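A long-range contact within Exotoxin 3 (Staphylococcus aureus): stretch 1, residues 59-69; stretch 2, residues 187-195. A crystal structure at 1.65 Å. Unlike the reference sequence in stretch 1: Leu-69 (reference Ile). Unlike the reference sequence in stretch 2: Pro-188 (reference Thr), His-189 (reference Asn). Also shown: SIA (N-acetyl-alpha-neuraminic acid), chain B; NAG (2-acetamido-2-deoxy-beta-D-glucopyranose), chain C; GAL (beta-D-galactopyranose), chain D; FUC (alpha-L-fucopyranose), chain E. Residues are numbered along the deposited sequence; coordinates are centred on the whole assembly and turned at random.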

# COMPACT_ATOMS: atom_id res chain seq x y z
N ILE A 59 -13.92 -1.84 -5.02
CA ILE A 59 -12.72 -1.03 -4.78
C ILE A 59 -12.97 0.38 -5.27
O ILE A 59 -13.35 0.59 -6.42
CB ILE A 59 -11.54 -1.61 -5.55
CG1 ILE A 59 -11.32 -3.09 -5.23
CG2 ILE A 59 -10.31 -0.77 -5.27
CD1 ILE A 59 -11.02 -3.38 -3.85
N GLN A 60 -12.78 1.38 -4.42
CA GLN A 60 -12.90 2.75 -4.86
C GLN A 60 -11.59 3.19 -5.49
O GLN A 60 -10.50 2.91 -4.92
CB GLN A 60 -13.25 3.68 -3.72
CG GLN A 60 -13.61 5.06 -4.25
CD GLN A 60 -14.14 6.00 -3.21
OE1 GLN A 60 -14.36 5.60 -2.06
NE2 GLN A 60 -14.30 7.25 -3.58
N ILE A 61 -11.68 3.84 -6.64
CA ILE A 61 -10.52 4.28 -7.44
C ILE A 61 -10.36 5.79 -7.32
O ILE A 61 -11.36 6.54 -7.33
CB ILE A 61 -10.75 3.95 -8.93
CG1 ILE A 61 -11.11 2.48 -9.10
CG2 ILE A 61 -9.54 4.32 -9.73
CD1 ILE A 61 -10.10 1.58 -8.50
N PHE A 62 -9.11 6.26 -7.22
CA PHE A 62 -8.82 7.64 -6.97
C PHE A 62 -7.79 8.17 -7.95
O PHE A 62 -7.06 7.41 -8.62
CB PHE A 62 -8.23 7.81 -5.57
CG PHE A 62 -9.14 7.39 -4.45
CD1 PHE A 62 -9.10 6.11 -3.94
CD2 PHE A 62 -10.07 8.28 -3.95
CE1 PHE A 62 -9.95 5.74 -2.91
CE2 PHE A 62 -10.91 7.91 -2.90
CZ PHE A 62 -10.82 6.67 -2.37
N GLY A 63 -7.74 9.48 -8.07
CA GLY A 63 -6.65 10.14 -8.74
C GLY A 63 -6.65 9.91 -10.22
O GLY A 63 -7.68 9.66 -10.83
N LYS A 64 -5.50 10.01 -10.83
CA LYS A 64 -5.48 9.80 -12.28
C LYS A 64 -5.63 8.31 -12.69
O LYS A 64 -5.80 8.01 -13.87
CB LYS A 64 -4.30 10.54 -12.94
CG LYS A 64 -2.92 10.09 -12.49
CD LYS A 64 -1.93 11.23 -12.46
CE LYS A 64 -2.10 12.20 -13.63
NZ LYS A 64 -0.91 13.07 -13.83
N ASP A 65 -5.64 7.39 -11.71
CA ASP A 65 -6.03 5.97 -11.99
C ASP A 65 -7.47 5.90 -12.52
O ASP A 65 -7.87 4.90 -13.11
CB ASP A 65 -5.89 5.08 -10.73
CG ASP A 65 -5.70 3.55 -11.05
OD1 ASP A 65 -4.91 3.22 -11.99
OD2 ASP A 65 -6.32 2.68 -10.33
N ILE A 66 -8.25 6.94 -12.29
CA ILE A 66 -9.64 6.97 -12.72
C ILE A 66 -9.81 6.85 -14.25
O ILE A 66 -10.86 6.38 -14.71
CB ILE A 66 -10.39 8.22 -12.16
CG1 ILE A 66 -10.73 8.00 -10.68
CG2 ILE A 66 -11.66 8.51 -12.96
CD1 ILE A 66 -11.12 9.25 -9.89
N GLU A 67 -8.79 7.23 -15.03
CA GLU A 67 -8.86 7.05 -16.50
C GLU A 67 -7.75 6.16 -17.12
O GLU A 67 -7.77 5.90 -18.33
CB GLU A 67 -9.03 8.40 -17.23
CG GLU A 67 -7.76 9.21 -17.39
CD GLU A 67 -6.83 8.66 -18.47
OE1 GLU A 67 -7.30 8.52 -19.63
OE2 GLU A 67 -5.65 8.36 -18.15
N ARG A 68 -6.81 5.68 -16.31
CA ARG A 68 -5.99 4.54 -16.73
C ARG A 68 -6.95 3.34 -16.87
O ARG A 68 -6.77 2.48 -17.74
CB ARG A 68 -4.88 4.24 -15.72
CG ARG A 68 -4.03 2.99 -16.04
CD ARG A 68 -2.59 3.35 -16.39
NE ARG A 68 -1.86 3.81 -15.20
CZ ARG A 68 -0.95 3.11 -14.51
NH1 ARG A 68 -0.58 1.87 -14.85
NH2 ARG A 68 -0.39 3.67 -13.45
N LEU A 69 -7.95 3.29 -15.98
CA LEU A 69 -9.08 2.37 -16.11
C LEU A 69 -10.23 3.16 -16.76
O LEU A 69 -11.03 3.79 -16.06
CB LEU A 69 -9.51 1.81 -14.74
CG LEU A 69 -8.57 0.90 -13.92
CD1 LEU A 69 -7.89 -0.20 -14.73
CD2 LEU A 69 -7.54 1.72 -13.19
N GLN A 187 -3.47 9.10 3.02
CA GLN A 187 -4.67 9.79 2.54
C GLN A 187 -5.36 8.94 1.49
O GLN A 187 -4.71 8.43 0.59
CB GLN A 187 -4.31 11.12 1.94
CG GLN A 187 -3.63 12.09 2.93
CD GLN A 187 -2.10 12.12 2.80
OE1 GLN A 187 -1.46 11.06 2.67
NE2 GLN A 187 -1.51 13.33 2.81
N PRO A 188 -6.69 8.74 1.62
CA PRO A 188 -7.41 7.93 0.63
C PRO A 188 -7.15 8.33 -0.82
O PRO A 188 -6.93 7.48 -1.63
CB PRO A 188 -8.85 8.17 1.01
CG PRO A 188 -8.80 8.25 2.45
CD PRO A 188 -7.61 9.15 2.70
N HIS A 189 -7.04 9.63 -1.09
CA HIS A 189 -6.80 10.06 -2.47
C HIS A 189 -5.46 9.67 -3.04
O HIS A 189 -5.25 9.90 -4.26
CB HIS A 189 -7.05 11.55 -2.59
CG HIS A 189 -8.50 11.88 -2.68
ND1 HIS A 189 -9.10 12.27 -3.85
CD2 HIS A 189 -9.48 11.80 -1.76
CE1 HIS A 189 -10.40 12.44 -3.64
NE2 HIS A 189 -10.65 12.16 -2.37
N ARG A 190 -4.53 9.18 -2.18
CA ARG A 190 -3.24 8.67 -2.62
C ARG A 190 -3.26 7.15 -2.78
O ARG A 190 -2.27 6.57 -3.21
CB ARG A 190 -2.12 9.03 -1.65
CG ARG A 190 -1.95 10.50 -1.60
CD ARG A 190 -0.98 10.92 -0.51
NE ARG A 190 0.41 10.59 -0.84
CZ ARG A 190 1.41 10.42 0.05
NH1 ARG A 190 1.20 10.49 1.34
NH2 ARG A 190 2.62 10.16 -0.39
N MET A 191 -4.39 6.52 -2.48
CA MET A 191 -4.32 5.05 -2.37
C MET A 191 -4.39 4.33 -3.69
O MET A 191 -4.19 3.11 -3.74
CB MET A 191 -5.36 4.53 -1.43
CG MET A 191 -4.73 4.36 -0.07
SD MET A 191 -5.90 3.94 1.05
CE MET A 191 -5.14 4.33 2.63
N SER A 192 -4.58 5.07 -4.77
CA SER A 192 -4.47 4.54 -6.13
C SER A 192 -3.13 4.79 -6.84
O SER A 192 -2.88 4.28 -7.92
CB SER A 192 -5.62 5.04 -7.00
OG SER A 192 -6.86 4.42 -6.63
N ASP A 193 -2.27 5.61 -6.23
CA ASP A 193 -1.00 5.97 -6.88
C ASP A 193 -0.08 4.74 -6.99
O ASP A 193 -0.06 3.95 -6.05
CB ASP A 193 -0.35 7.06 -6.10
CG ASP A 193 -1.18 8.41 -6.13
OD1 ASP A 193 -2.10 8.62 -6.98
OD2 ASP A 193 -0.91 9.27 -5.25
N VAL A 194 0.59 4.59 -8.11
CA VAL A 194 1.43 3.40 -8.38
C VAL A 194 2.82 3.84 -8.81
O VAL A 194 2.97 4.91 -9.43
CB VAL A 194 0.76 2.54 -9.46
CG1 VAL A 194 1.61 1.42 -9.90
CG2 VAL A 194 -0.58 2.00 -8.96
N ILE A 195 3.82 3.04 -8.47
CA ILE A 195 5.19 3.34 -8.86
C ILE A 195 5.84 2.09 -9.44
O ILE A 195 5.34 1.00 -9.28
CB ILE A 195 5.99 3.85 -7.68
CG1 ILE A 195 6.21 2.82 -6.59
CG2 ILE A 195 5.38 5.13 -7.17
CD1 ILE A 195 7.10 3.26 -5.45
C1 SIA B . 5.91 13.46 -1.22
C2 SIA B . 5.33 14.51 -2.18
C3 SIA B . 6.43 15.30 -2.89
C4 SIA B . 7.15 14.44 -3.92
C5 SIA B . 6.18 13.77 -4.91
C6 SIA B . 5.12 13.02 -4.09
C7 SIA B . 4.02 12.34 -4.88
C8 SIA B . 2.90 11.83 -3.95
C9 SIA B . 1.91 10.88 -4.59
C10 SIA B . 6.91 12.81 -7.05
C11 SIA B . 7.74 11.74 -7.72
N5 SIA B . 6.94 12.82 -5.73
O1A SIA B . 5.24 12.41 -1.12
O1B SIA B . 6.95 13.67 -0.55
O4 SIA B . 8.18 15.23 -4.61
O6 SIA B . 4.50 13.97 -3.21
O7 SIA B . 3.40 13.27 -5.77
O8 SIA B . 3.57 11.20 -2.84
O9 SIA B . 0.84 10.51 -3.72
O10 SIA B . 6.20 13.60 -7.66
C1 NAG C . -4.20 15.22 -1.39
C2 NAG C . -3.78 15.45 0.08
C3 NAG C . -2.37 16.03 0.20
C4 NAG C . -1.38 15.24 -0.65
C5 NAG C . -1.97 15.12 -2.06
C6 NAG C . -1.13 14.41 -3.12
C7 NAG C . -5.61 15.87 1.67
C8 NAG C . -6.46 16.97 2.29
N2 NAG C . -4.70 16.31 0.79
O1 NAG C . -5.48 14.59 -1.45
O3 NAG C . -1.96 16.10 1.58
O4 NAG C . -0.16 15.98 -0.62
O5 NAG C . -3.20 14.40 -2.00
O6 NAG C . -0.64 13.19 -2.66
O7 NAG C . -5.76 14.69 1.99
C1 GAL D . 1.01 15.17 -0.35
C2 GAL D . 2.19 15.87 -0.99
C3 GAL D . 3.40 14.96 -0.79
C4 GAL D . 3.60 14.70 0.71
C5 GAL D . 2.34 14.11 1.35
C6 GAL D . 2.48 13.89 2.84
O2 GAL D . 1.90 16.00 -2.38
O3 GAL D . 4.59 15.48 -1.40
O4 GAL D . 3.91 15.93 1.33
O5 GAL D . 1.22 14.97 1.05
O6 GAL D . 1.29 13.43 3.46
C1 FUC E . -2.03 17.37 2.27
C2 FUC E . -1.92 17.02 3.76
C3 FUC E . -0.50 16.64 4.14
C4 FUC E . 0.47 17.71 3.65
C5 FUC E . 0.24 18.01 2.16
C6 FUC E . 1.16 19.06 1.57
O2 FUC E . -2.80 15.97 4.12
O3 FUC E . -0.43 16.43 5.55
O4 FUC E . 0.17 18.86 4.40
O5 FUC E . -1.10 18.38 1.94
O HOH W 1 -3.41 11.18 -8.62
O HOH W 2 -6.42 1.94 -7.63
O HOH W 3 -3.76 7.77 -8.98

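Stretch 1 enters the contact as a strand, and its first residues contribute little. Ile-59 lies out of reach of stretch 2, and Gln-60 only borders it, its carbonyl O lying 4.3 Å from Ser-192 OG. Ile-61 points its CA-to-CB bond away, so its backbone makes the closer approach, with CA 3.8 Å from Ser-192 OG.

Phe-62 is the centre of the contact. Its CA lies 5.4 Å from that of Ser-192, the closest pair of CA atoms across the two stretches, and here the one direct hydrogen bond between the stretches forms: Phe-62 N donates to Ser-192 OG at 3.0 Å, with an N-H...acceptor angle of 154°. The serine side chain, in the m rotamer, thus gives the amide of this buried residue its acceptor in stretch 2. The Phe-62 side chain, also m at chi1, points toward stretch 2 and packs against its 3-10 segment. Pro-188 O and His-189 N lie over one face of the ring, with Pro-188 O 3.5 Å from Phe-62 CD1, while Ser-192 OG sits at the ring edge. That same Pro-188 carbonyl accepts a hydrogen bond from Met-191 N at 2.8 Å, so the ring covers a backbone turn that is already internally bonded. At the far end of the ring, Phe-62 CZ meets Pro-188 CB at 4.2 Å. Phe-62 also turns its edge toward the face of His-189; the ring centroids are 5.1 Å apart and the planes are inclined at 56°. Both Pro-188 and His-189 differ from the reference sequence.

A type II' turn from Phe-62 to Asp-65 then reverses the chain. Gly-63 occupies it with a phi of 71°, a value that favours glycine; a CB here would point toward stretch 2, about 3.6 Å from Asp-193 OD1. The contact of Lys-64 is water-mediated: its N donates to water 1 at 3.3 Å, and that water donates weakly to Asp-193 OD1, also at 3.3 Å.

Asp-65 points toward stretch 2 and packs its CB 3.7 Å from Ser-192 CB. Its carboxylate reaches the serine through water 2, which donates to Asp-65 OD2 at 2.8 Å and lies 2.7 Å from Ser-192 OG. The serine hydroxyl therefore links the Phe-62 amide to this water. A second bridge runs through water 3, weakly bonded by Asp-65 N at 3.3 Å and donating to Asp-193 OD1 at 2.7 Å.

Beyond the turn, Arg-68 makes the last contact, with NH2 4.3 Å from Val-194 CB.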